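Local coordinates for protein triphenylmethane reductase (Citrobacter sp., PDB 2JL1) that probably reduces triphenylmethane dyes to their colourless leuco forms, taking the hydride from a bound NADPH cofactor, at residues I161-A165 and F228-F234; H19-V24 and A183-T187; S167-V173 and V199-T205. All coordinates share one frame. Numbering follows the deposited sequence.

Contact 1 of 3, residues I161-A165 and F228-F234; sequences IVTNA and FEEEKNF
Residues 161-163 run as an extended strand, phi/psi near -105/120 at Ile161 and Val162, and Asn164 (-104/33) turns the chain out of it. Residues 228-234 form two turns of alpha helix, with Lys232 N, Asn233 N and Phe234 N bonded to the carbonyls four residues back. The strand and helix axes approach to 8.7 Å at 127°, and the closest backbone register sets Asn164 CA 5.6 Å from Phe228 CA.

Val162 (chi1 t) points at the helix, and its CB lies over the face of the Phe234 ring, 3.9 Å from the centroid, a CH-pi contact suited to a compact branched side chain. Ile161 points the other way, onto helix 206-217. Glu231, one helical turn before Phe234, takes chi1 t and chi2 p and reaches across: OE2 stands 3.1 Å from Val162 O, and OE1 3.2 Å from Thr163 CA. Asn164 (chi1 p) places OD1 3.1 Å from Glu231 CG and ND2 3.5 Å from Phe228 CA; ND2 is hydrogen-bonded to Ala249 O. Thr163 OG1 accepts from Ala165 N at 3.0 Å, an ST turn that curls the strand's end, and also bonds His223.

Strand 160-163 pairs in parallel with strand 222-225, and helix 228-237, which soon follows the latter, packs against this small sheet. No hydrogen bond joins the segments: Val162 O and Glu231 OE2 are both acceptors, and Asn164 OD1 is buried without a partner. Cohesion therefore rests on close packing of Val162, Asn164 and Glu231 and on the Val162-Phe234 CH-pi contact; Ala249 and His223 hold the strand end elsewhere.

Contact 2 of 3, residues H19-V24 and A183-T187; sequences HLLKKV and ATVLT
From His19 the backbone is helical, continuing helix 11-20, then it unwinds: Lys23 N and Val24 N both bond Leu20 O at 2.8 Å, and Val24 is extended (-132/156). Residues 183-187 lie at the C-terminal end of helix 175-186. The register pairs Leu20 with Ala183 (CA-CA 5.5 Å) and Lys23 with Thr187 (7.4 Å). His19 CB meets Ala183 CB at 3.6 Å; the small alanine allows this. Leu20 (m, t) fills the groove beyond, CD2 lying 3.8 Å from Ala183 CB and 3.7 Å from Thr187 CG2, CD1 4.2 Å from Leu186 CD1. Lys23 extends its long chain past Thr187, CD 3.5 Å from Thr187 OG1; water 1 links its NZ (3.3 Å, weak) to Thr187 OG1 (3.2 Å). That hydroxyl, with chi1 p, donates to Ala183 O at 2.7 Å. Val24 CG1 touches Thr187 CG2 at 3.8 Å. Leu20 and Leu186 reach Ile3 of strand 3-5, so the two helix ends pack on one face of the parallel sheet, as in a Rossmann-type dinucleotide-binding fold.

Contact 3 of 3, residues S167-V173 and V199-T205; sequences SGIVNSV and VSNQPWT
A lone antiparallel bridge, roofed by an indole, joins two segments that are otherwise irregular loops. It is an isolated beta bridge in a Rossmann-type NADP-binding protein, tying the chain ahead of helix 175-186 to the chain ahead of helix 206-217. Val170 and Trp204 are the hydrogen-bonded pair, CA-CA 5.3 Å: Val170 N donates to Trp204 O at 2.9 Å and Trp204 N to Val170 O at 3.1 Å. Beyond it, Asn171 (-103/23) bends the chain, and its O accepts from Ser200 N at 2.9 Å. Asn171 ND2 is hydrogen-bonded to Lys262 O.

Between Ser200 and Trp204, which both hydrogen-bond to the first segment, the second segment loops out; Ser200 OG accepts from Gln202 N at 2.9 Å, an ST turn. Pro203, whose nitrogen has no hydrogen to offer, presents CB to Ile169 CG2 at 3.4 Å. Val173 CG1 packs 3.4 Å from Ser200 N, while Val199 borders Ala141, a residue of the NADP site.

Trp204 adopts chi1 p and chi2 -86°, folding its ring back over the bridge. Val170 CB lies 3.8 Å from the centroid of the six-membered ring, over its face, a CH-pi contact for which a beta-branched residue is well shaped. At the ring edge, Trp204 NE1 donates to Ser172 OG at 3.0 Å, an oxygen also hydrogen-bonded to Thr144 OG1.

The three contacts stretch across the molecule. Contacts 1 and 2 lie on opposite sides of its centre, 39 Å apart between centres, with contact 3 19 Å from contact 1 and 26 Å from contact 2. The chain leads from strand 160-163 of contact 1 into the loop of contact 3, then into helix 175-186, whose C-terminal end supplies one side of contact 2. Contact 3 comes nearest the cofactor: the Ser172 side chain is about 7 Å from NADP, whereas that of His19 in contact 2 is about 12 Å away. Contact 1 belongs to the small two-stranded sheet, remote from the NADP-binding residues, while contact 2 joins two helix ends on the nucleotide-binding fold's parallel sheet.

Contact 1 of 3, residues I161-A165 and F228-F234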
loop_
_atom_site.group_PDB
_atom_site.type_symbol
_atom_site.label_atom_id
_atom_site.label_comp_id
_atom_site.label_asym_id
_atom_site.label_seq_id
_atom_site.Cartn_x
_atom_site.Cartn_y
_atom_site.Cartn_z
ATOM N N ILE A 161 20.961 20.547 -24.904
ATOM C CA ILE A 161 20.106 19.984 -23.861
ATOM C C ILE A 161 21.063 19.283 -22.902
ATOM O O ILE A 161 21.786 18.381 -23.319
ATOM C CB ILE A 161 19.118 18.936 -24.424
ATOM C CG1 ILE A 161 18.142 19.583 -25.412
ATOM C CG2 ILE A 161 18.351 18.263 -23.298
ATOM C CD1 ILE A 161 17.241 18.556 -26.168
ATOM N N VAL A 162 21.078 19.716 -21.637
ATOM C CA VAL A 162 21.999 19.186 -20.624
ATOM C C VAL A 162 21.224 18.285 -19.647
ATOM O O VAL A 162 20.248 18.729 -19.009
ATOM C CB VAL A 162 22.738 20.355 -19.866
ATOM C CG1 VAL A 162 23.721 19.824 -18.822
ATOM C CG2 VAL A 162 23.488 21.234 -20.837
ATOM N N THR A 163 21.592 17.005 -19.590
ATOM C CA THR A 163 20.941 16.053 -18.679
ATOM C C THR A 163 21.959 15.092 -18.128
ATOM O O THR A 163 23.005 14.907 -18.714
ATOM C CB THR A 163 19.929 15.122 -19.419
ATOM O OG1 THR A 163 20.648 14.070 -20.073
ATOM C CG2 THR A 163 19.114 15.871 -20.436
ATOM N N ASN A 164 21.620 14.423 -17.033
ATOM C CA ASN A 164 22.402 13.263 -16.607
ATOM C C ASN A 164 21.697 11.933 -16.909
ATOM O O ASN A 164 21.903 10.958 -16.190
ATOM C CB ASN A 164 22.768 13.362 -15.114
ATOM C CG ASN A 164 21.561 13.612 -14.228
ATOM O OD1 ASN A 164 20.769 14.511 -14.492
ATOM N ND2 ASN A 164 21.418 12.823 -13.163
ATOM N N ALA A 165 20.932 11.882 -18.006
ATOM C CA ALA A 165 20.158 10.688 -18.389
ATOM C C ALA A 165 20.914 9.690 -19.255
ATOM O O ALA A 165 20.424 8.591 -19.503
ATOM C CB ALA A 165 18.868 11.096 -19.107
ATOM N N PHE A 228 25.188 13.495 -12.318
ATOM C CA PHE A 228 24.190 13.922 -11.355
ATOM C C PHE A 228 24.531 15.269 -10.691
ATOM O O PHE A 228 23.707 16.193 -10.670
ATOM C CB PHE A 228 24.024 12.849 -10.287
ATOM C CG PHE A 228 22.918 13.130 -9.297
ATOM C CD1 PHE A 228 21.623 12.680 -9.539
ATOM C CD2 PHE A 228 23.178 13.808 -8.109
ATOM C CE1 PHE A 228 20.596 12.920 -8.620
ATOM C CE2 PHE A 228 22.149 14.058 -7.191
ATOM C CZ PHE A 228 20.858 13.611 -7.455
ATOM N N GLU A 229 25.735 15.375 -10.148
ATOM C CA GLU A 229 26.124 16.579 -9.404
ATOM C C GLU A 229 26.360 17.756 -10.365
ATOM O O GLU A 229 26.007 18.893 -10.058
ATOM C CB GLU A 229 27.346 16.306 -8.503
ATOM C CG GLU A 229 27.274 16.896 -7.064
ATOM C CD GLU A 229 26.077 16.395 -6.214
ATOM O OE1 GLU A 229 25.216 17.237 -5.879
ATOM O OE2 GLU A 229 25.987 15.180 -5.871
ATOM N N GLU A 230 26.907 17.482 -11.543
ATOM C CA GLU A 230 27.008 18.519 -12.562
ATOM C C GLU A 230 25.620 19.017 -13.006
ATOM O O GLU A 230 25.427 20.214 -13.194
ATOM C CB GLU A 230 27.817 18.035 -13.749
ATOM C CG GLU A 230 29.316 17.912 -13.463
ATOM C CD GLU A 230 30.064 17.225 -14.584
ATOM O OE1 GLU A 230 29.530 16.267 -15.192
ATOM O OE2 GLU A 230 31.202 17.648 -14.862
ATOM N N GLU A 231 24.660 18.108 -13.150
ATOM C CA GLU A 231 23.283 18.495 -13.490
ATOM C C GLU A 231 22.655 19.423 -12.444
ATOM O O GLU A 231 22.184 20.510 -12.789
ATOM C CB GLU A 231 22.387 17.272 -13.713
ATOM C CG GLU A 231 20.960 17.624 -14.203
ATOM C CD GLU A 231 20.926 18.213 -15.620
ATOM O OE1 GLU A 231 21.890 18.020 -16.397
ATOM O OE2 GLU A 231 19.926 18.870 -15.951
ATOM N N LYS A 232 22.648 18.978 -11.186
ATOM C CA LYS A 232 22.097 19.740 -10.056
ATOM C C LYS A 232 22.618 21.171 -10.057
ATOM O O LYS A 232 21.826 22.120 -9.937
ATOM C CB LYS A 232 22.413 19.037 -8.733
ATOM C CG LYS A 232 21.357 19.193 -7.640
ATOM C CD LYS A 232 21.353 17.997 -6.672
ATOM C CE LYS A 232 22.301 18.210 -5.484
ATOM N NZ LYS A 232 22.321 17.074 -4.485
ATOM N N ASN A 233 23.935 21.326 -10.226
ATOM C CA ASN A 233 24.595 22.633 -10.293
ATOM C C ASN A 233 24.282 23.462 -11.542
ATOM O O ASN A 233 24.180 24.700 -11.470
ATOM C CB ASN A 233 26.116 22.466 -10.199
ATOM C CG ASN A 233 26.565 21.809 -8.902
ATOM O OD1 ASN A 233 25.767 21.572 -7.985
ATOM N ND2 ASN A 233 27.857 21.523 -8.816
ATOM N N PHE A 234 24.159 22.794 -12.683
ATOM C CA PHE A 234 23.804 23.460 -13.933
ATOM C C PHE A 234 22.420 24.109 -13.804
ATOM O O PHE A 234 22.216 25.251 -14.218
ATOM C CB PHE A 234 23.847 22.471 -15.120
ATOM C CG PHE A 234 23.144 22.975 -16.357
ATOM C CD1 PHE A 234 23.779 23.876 -17.213
ATOM C CD2 PHE A 234 21.840 22.573 -16.644
ATOM C CE1 PHE A 234 23.129 24.356 -18.345
ATOM C CE2 PHE A 234 21.180 23.045 -17.780
ATOM C CZ PHE A 234 21.825 23.940 -18.633
#

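Contact 2 of 3, residues H19-V24 and A183-T187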
loop_
_atom_site.group_PDB
_atom_site.type_symbol
_atom_site.label_atom_id
_atom_site.label_comp_id
_atom_site.label_asym_id
_atom_site.label_seq_id
_atom_site.Cartn_x
_atom_site.Cartn_y
_atom_site.Cartn_z
ATOM N N HIS A 19 -11.695 16.597 -22.234
ATOM C CA HIS A 19 -12.021 15.386 -22.995
ATOM C C HIS A 19 -13.394 14.776 -22.655
ATOM O O HIS A 19 -14.099 14.307 -23.554
ATOM C CB HIS A 19 -10.913 14.340 -22.830
ATOM C CG HIS A 19 -9.648 14.697 -23.551
ATOM N ND1 HIS A 19 -9.539 14.656 -24.925
ATOM C CD2 HIS A 19 -8.445 15.114 -23.089
ATOM C CE1 HIS A 19 -8.323 15.034 -25.280
ATOM N NE2 HIS A 19 -7.637 15.306 -24.183
ATOM N N LEU A 20 -13.771 14.777 -21.372
ATOM C CA LEU A 20 -15.105 14.305 -20.960
ATOM C C LEU A 20 -16.218 15.158 -21.567
ATOM O O LEU A 20 -17.284 14.638 -21.924
ATOM C CB LEU A 20 -15.253 14.278 -19.426
ATOM C CG LEU A 20 -14.509 13.160 -18.676
ATOM C CD1 LEU A 20 -14.599 13.317 -17.156
ATOM C CD2 LEU A 20 -15.043 11.812 -19.121
ATOM N N LEU A 21 -15.962 16.458 -21.689
ATOM C CA LEU A 21 -16.939 17.402 -22.267
ATOM C C LEU A 21 -17.224 17.123 -23.747
ATOM O O LEU A 21 -18.239 17.561 -24.274
ATOM C CB LEU A 21 -16.509 18.865 -22.037
ATOM C CG LEU A 21 -16.671 19.435 -20.612
ATOM C CD1 LEU A 21 -15.936 20.791 -20.412
ATOM C CD2 LEU A 21 -18.134 19.575 -20.224
ATOM N N LYS A 22 -16.338 16.393 -24.413
ATOM C CA LYS A 22 -16.602 15.964 -25.789
ATOM C C LYS A 22 -17.338 14.623 -25.829
ATOM O O LYS A 22 -17.699 14.150 -26.905
ATOM C CB LYS A 22 -15.309 15.871 -26.593
ATOM C CG LYS A 22 -14.597 17.188 -26.792
ATOM C CD LYS A 22 -13.394 16.963 -27.689
ATOM C CE LYS A 22 -12.422 18.135 -27.675
ATOM N NZ LYS A 22 -11.028 17.582 -27.648
ATOM N N LYS A 23 -17.578 14.013 -24.665
ATOM C CA LYS A 23 -18.203 12.684 -24.627
ATOM C C LYS A 23 -19.536 12.612 -23.879
ATOM O O LYS A 23 -20.407 11.834 -24.242
ATOM C CB LYS A 23 -17.228 11.643 -24.045
ATOM C CG LYS A 23 -15.997 11.371 -24.890
ATOM C CD LYS A 23 -14.942 10.577 -24.087
ATOM C CE LYS A 23 -13.624 10.388 -24.869
ATOM N NZ LYS A 23 -13.767 9.456 -26.035
ATOM N N VAL A 24 -19.671 13.392 -22.815
ATOM C CA VAL A 24 -20.845 13.347 -21.953
ATOM C C VAL A 24 -21.327 14.787 -21.710
ATOM O O VAL A 24 -20.531 15.720 -21.832
ATOM C CB VAL A 24 -20.546 12.619 -20.595
ATOM C CG1 VAL A 24 -20.216 11.131 -20.812
ATOM C CG2 VAL A 24 -19.406 13.303 -19.838
ATOM N N ALA A 183 -10.454 9.641 -19.769
ATOM C CA ALA A 183 -11.799 9.972 -20.261
ATOM C C ALA A 183 -12.445 8.827 -21.048
ATOM O O ALA A 183 -13.653 8.544 -20.888
ATOM C CB ALA A 183 -11.780 11.273 -21.084
ATOM N N THR A 184 -11.660 8.149 -21.880
ATOM C CA THR A 184 -12.165 6.992 -22.644
ATOM C C THR A 184 -12.639 5.879 -21.696
ATOM O O THR A 184 -13.747 5.379 -21.808
ATOM C CB THR A 184 -11.058 6.468 -23.581
ATOM O OG1 THR A 184 -10.708 7.511 -24.492
ATOM C CG2 THR A 184 -11.500 5.242 -24.365
ATOM N N VAL A 185 -11.780 5.531 -20.744
ATOM C CA VAL A 185 -12.053 4.528 -19.740
ATOM C C VAL A 185 -13.321 4.819 -18.914
ATOM O O VAL A 185 -14.130 3.912 -18.679
ATOM C CB VAL A 185 -10.796 4.347 -18.842
ATOM C CG1 VAL A 185 -11.129 3.690 -17.527
ATOM C CG2 VAL A 185 -9.725 3.537 -19.595
ATOM N N LEU A 186 -13.483 6.070 -18.484
ATOM C CA LEU A 186 -14.657 6.521 -17.699
ATOM C C LEU A 186 -16.012 6.431 -18.418
ATOM O O LEU A 186 -17.072 6.355 -17.765
ATOM C CB LEU A 186 -14.436 7.950 -17.179
ATOM C CG LEU A 186 -13.302 8.136 -16.144
ATOM C CD1 LEU A 186 -12.920 9.609 -15.990
ATOM C CD2 LEU A 186 -13.657 7.508 -14.782
ATOM N N THR A 187 -15.976 6.422 -19.751
ATOM C CA THR A 187 -17.187 6.570 -20.574
ATOM C C THR A 187 -17.481 5.366 -21.470
ATOM O O THR A 187 -18.212 5.498 -22.453
ATOM C CB THR A 187 -17.079 7.804 -21.493
ATOM O OG1 THR A 187 -15.875 7.710 -22.276
ATOM C CG2 THR A 187 -17.064 9.089 -20.681
HETATM O O HOH W 1 -15.366 6.628 -25.271
#

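Contact 3 of 3, residues S167-V173 and V199-T205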
loop_
_atom_site.group_PDB
_atom_site.type_symbol
_atom_site.label_atom_id
_atom_site.label_comp_id
_atom_site.label_asym_id
_atom_site.label_seq_id
_atom_site.Cartn_x
_atom_site.Cartn_y
_atom_site.Cartn_z
ATOM N N SER A 167 22.000 7.617 -22.257
ATOM C CA SER A 167 21.241 7.095 -23.358
ATOM C C SER A 167 20.037 6.337 -22.820
ATOM O O SER A 167 19.512 5.465 -23.484
ATOM C CB SER A 167 22.129 6.178 -24.222
ATOM O OG SER A 167 22.487 5.003 -23.509
ATOM N N GLY A 168 19.598 6.702 -21.611
ATOM C CA GLY A 168 18.419 6.147 -21.003
ATOM C C GLY A 168 17.200 6.321 -21.901
ATOM O O GLY A 168 17.022 7.348 -22.567
ATOM N N ILE A 169 16.404 5.262 -21.965
ATOM C CA ILE A 169 15.243 5.206 -22.830
ATOM C C ILE A 169 14.010 5.806 -22.128
ATOM O O ILE A 169 13.802 5.578 -20.932
ATOM C CB ILE A 169 15.001 3.743 -23.268
ATOM C CG1 ILE A 169 16.170 3.266 -24.165
ATOM C CG2 ILE A 169 13.669 3.597 -23.991
ATOM C CD1 ILE A 169 16.178 1.733 -24.373
ATOM N N VAL A 170 13.193 6.560 -22.869
ATOM C CA VAL A 170 12.057 7.259 -22.278
ATOM C C VAL A 170 10.737 6.847 -22.945
ATOM O O VAL A 170 10.528 7.076 -24.132
ATOM C CB VAL A 170 12.226 8.814 -22.332
ATOM C CG1 VAL A 170 11.119 9.519 -21.517
ATOM C CG2 VAL A 170 13.608 9.256 -21.785
ATOM N N ASN A 171 9.824 6.315 -22.144
ATOM C CA ASN A 171 8.525 5.804 -22.621
ATOM C C ASN A 171 7.390 6.792 -22.295
ATOM O O ASN A 171 6.199 6.414 -22.233
ATOM C CB ASN A 171 8.270 4.440 -21.968
ATOM C CG ASN A 171 8.101 4.556 -20.458
ATOM O OD1 ASN A 171 8.159 5.677 -19.898
ATOM N ND2 ASN A 171 7.894 3.425 -19.792
ATOM N N SER A 172 7.761 8.063 -22.106
ATOM C CA SER A 172 6.811 9.116 -21.720
ATOM C C SER A 172 5.643 9.299 -22.688
ATOM O O SER A 172 5.739 8.984 -23.871
ATOM C CB SER A 172 7.530 10.456 -21.520
ATOM O OG SER A 172 7.980 10.991 -22.769
ATOM N N VAL A 173 4.522 9.788 -22.188
ATOM C CA VAL A 173 3.430 10.201 -23.072
ATOM C C VAL A 173 2.875 11.520 -22.528
ATOM O O VAL A 173 2.983 11.799 -21.335
ATOM C CB VAL A 173 2.314 9.136 -23.173
ATOM C CG1 VAL A 173 2.777 7.883 -23.940
ATOM C CG2 VAL A 173 1.837 8.751 -21.792
ATOM N N VAL A 199 1.861 3.869 -21.419
ATOM C CA VAL A 199 3.167 4.351 -21.824
ATOM C C VAL A 199 3.266 4.302 -23.357
ATOM O O VAL A 199 2.382 3.765 -24.062
ATOM C CB VAL A 199 4.325 3.501 -21.207
ATOM C CG1 VAL A 199 4.221 3.409 -19.687
ATOM C CG2 VAL A 199 4.353 2.103 -21.804
ATOM N N SER A 200 4.365 4.833 -23.867
ATOM C CA SER A 200 4.616 4.843 -25.313
ATOM C C SER A 200 5.217 3.532 -25.762
ATOM O O SER A 200 6.075 2.991 -25.082
ATOM C CB SER A 200 5.633 5.932 -25.643
ATOM O OG SER A 200 5.805 6.039 -27.040
ATOM N N ASN A 201 4.812 3.058 -26.938
ATOM C CA ASN A 201 5.536 1.977 -27.603
ATOM C C ASN A 201 6.436 2.499 -28.742
ATOM O O ASN A 201 6.799 1.766 -29.662
ATOM C CB ASN A 201 4.571 0.876 -28.079
ATOM C CG ASN A 201 3.441 1.408 -28.935
ATOM O OD1 ASN A 201 3.458 2.559 -29.392
ATOM N ND2 ASN A 201 2.428 0.567 -29.139
ATOM N N GLN A 202 6.780 3.778 -28.652
ATOM C CA GLN A 202 7.796 4.404 -29.500
ATOM C C GLN A 202 8.688 5.307 -28.633
ATOM O O GLN A 202 8.646 6.540 -28.738
ATOM C CB GLN A 202 7.161 5.205 -30.640
ATOM C CG GLN A 202 6.328 4.368 -31.599
ATOM C CD GLN A 202 5.738 5.216 -32.696
ATOM O OE1 GLN A 202 4.687 5.864 -32.511
ATOM N NE2 GLN A 202 6.429 5.261 -33.833
ATOM N N PRO A 203 9.519 4.694 -27.791
ATOM C CA PRO A 203 10.342 5.457 -26.843
ATOM C C PRO A 203 11.459 6.235 -27.559
ATOM O O PRO A 203 11.740 5.979 -28.740
ATOM C CB PRO A 203 10.918 4.374 -25.916
ATOM C CG PRO A 203 10.898 3.087 -26.755
ATOM C CD PRO A 203 9.744 3.228 -27.709
ATOM N N TRP A 204 12.081 7.153 -26.828
ATOM C CA TRP A 204 13.061 8.089 -27.387
ATOM C C TRP A 204 14.215 8.254 -26.402
ATOM O O TRP A 204 14.164 7.761 -25.269
ATOM C CB TRP A 204 12.382 9.441 -27.666
ATOM C CG TRP A 204 11.593 10.044 -26.478
ATOM C CD1 TRP A 204 10.303 9.779 -26.147
ATOM C CD2 TRP A 204 12.048 11.043 -25.538
ATOM N NE1 TRP A 204 9.925 10.512 -25.053
ATOM C CE2 TRP A 204 10.967 11.309 -24.661
ATOM C CE3 TRP A 204 13.254 11.736 -25.358
ATOM C CZ2 TRP A 204 11.059 12.231 -23.601
ATOM C CZ3 TRP A 204 13.356 12.649 -24.309
ATOM C CH2 TRP A 204 12.265 12.891 -23.438
ATOM N N THR A 205 15.273 8.915 -26.843
ATOM C CA THR A 205 16.391 9.192 -25.981
ATOM C C THR A 205 16.596 10.698 -26.070
ATOM O O THR A 205 16.025 11.369 -26.970
ATOM C CB THR A 205 17.666 8.450 -26.452
ATOM O OG1 THR A 205 17.961 8.834 -27.802
ATOM C CG2 THR A 205 17.460 6.901 -26.388
#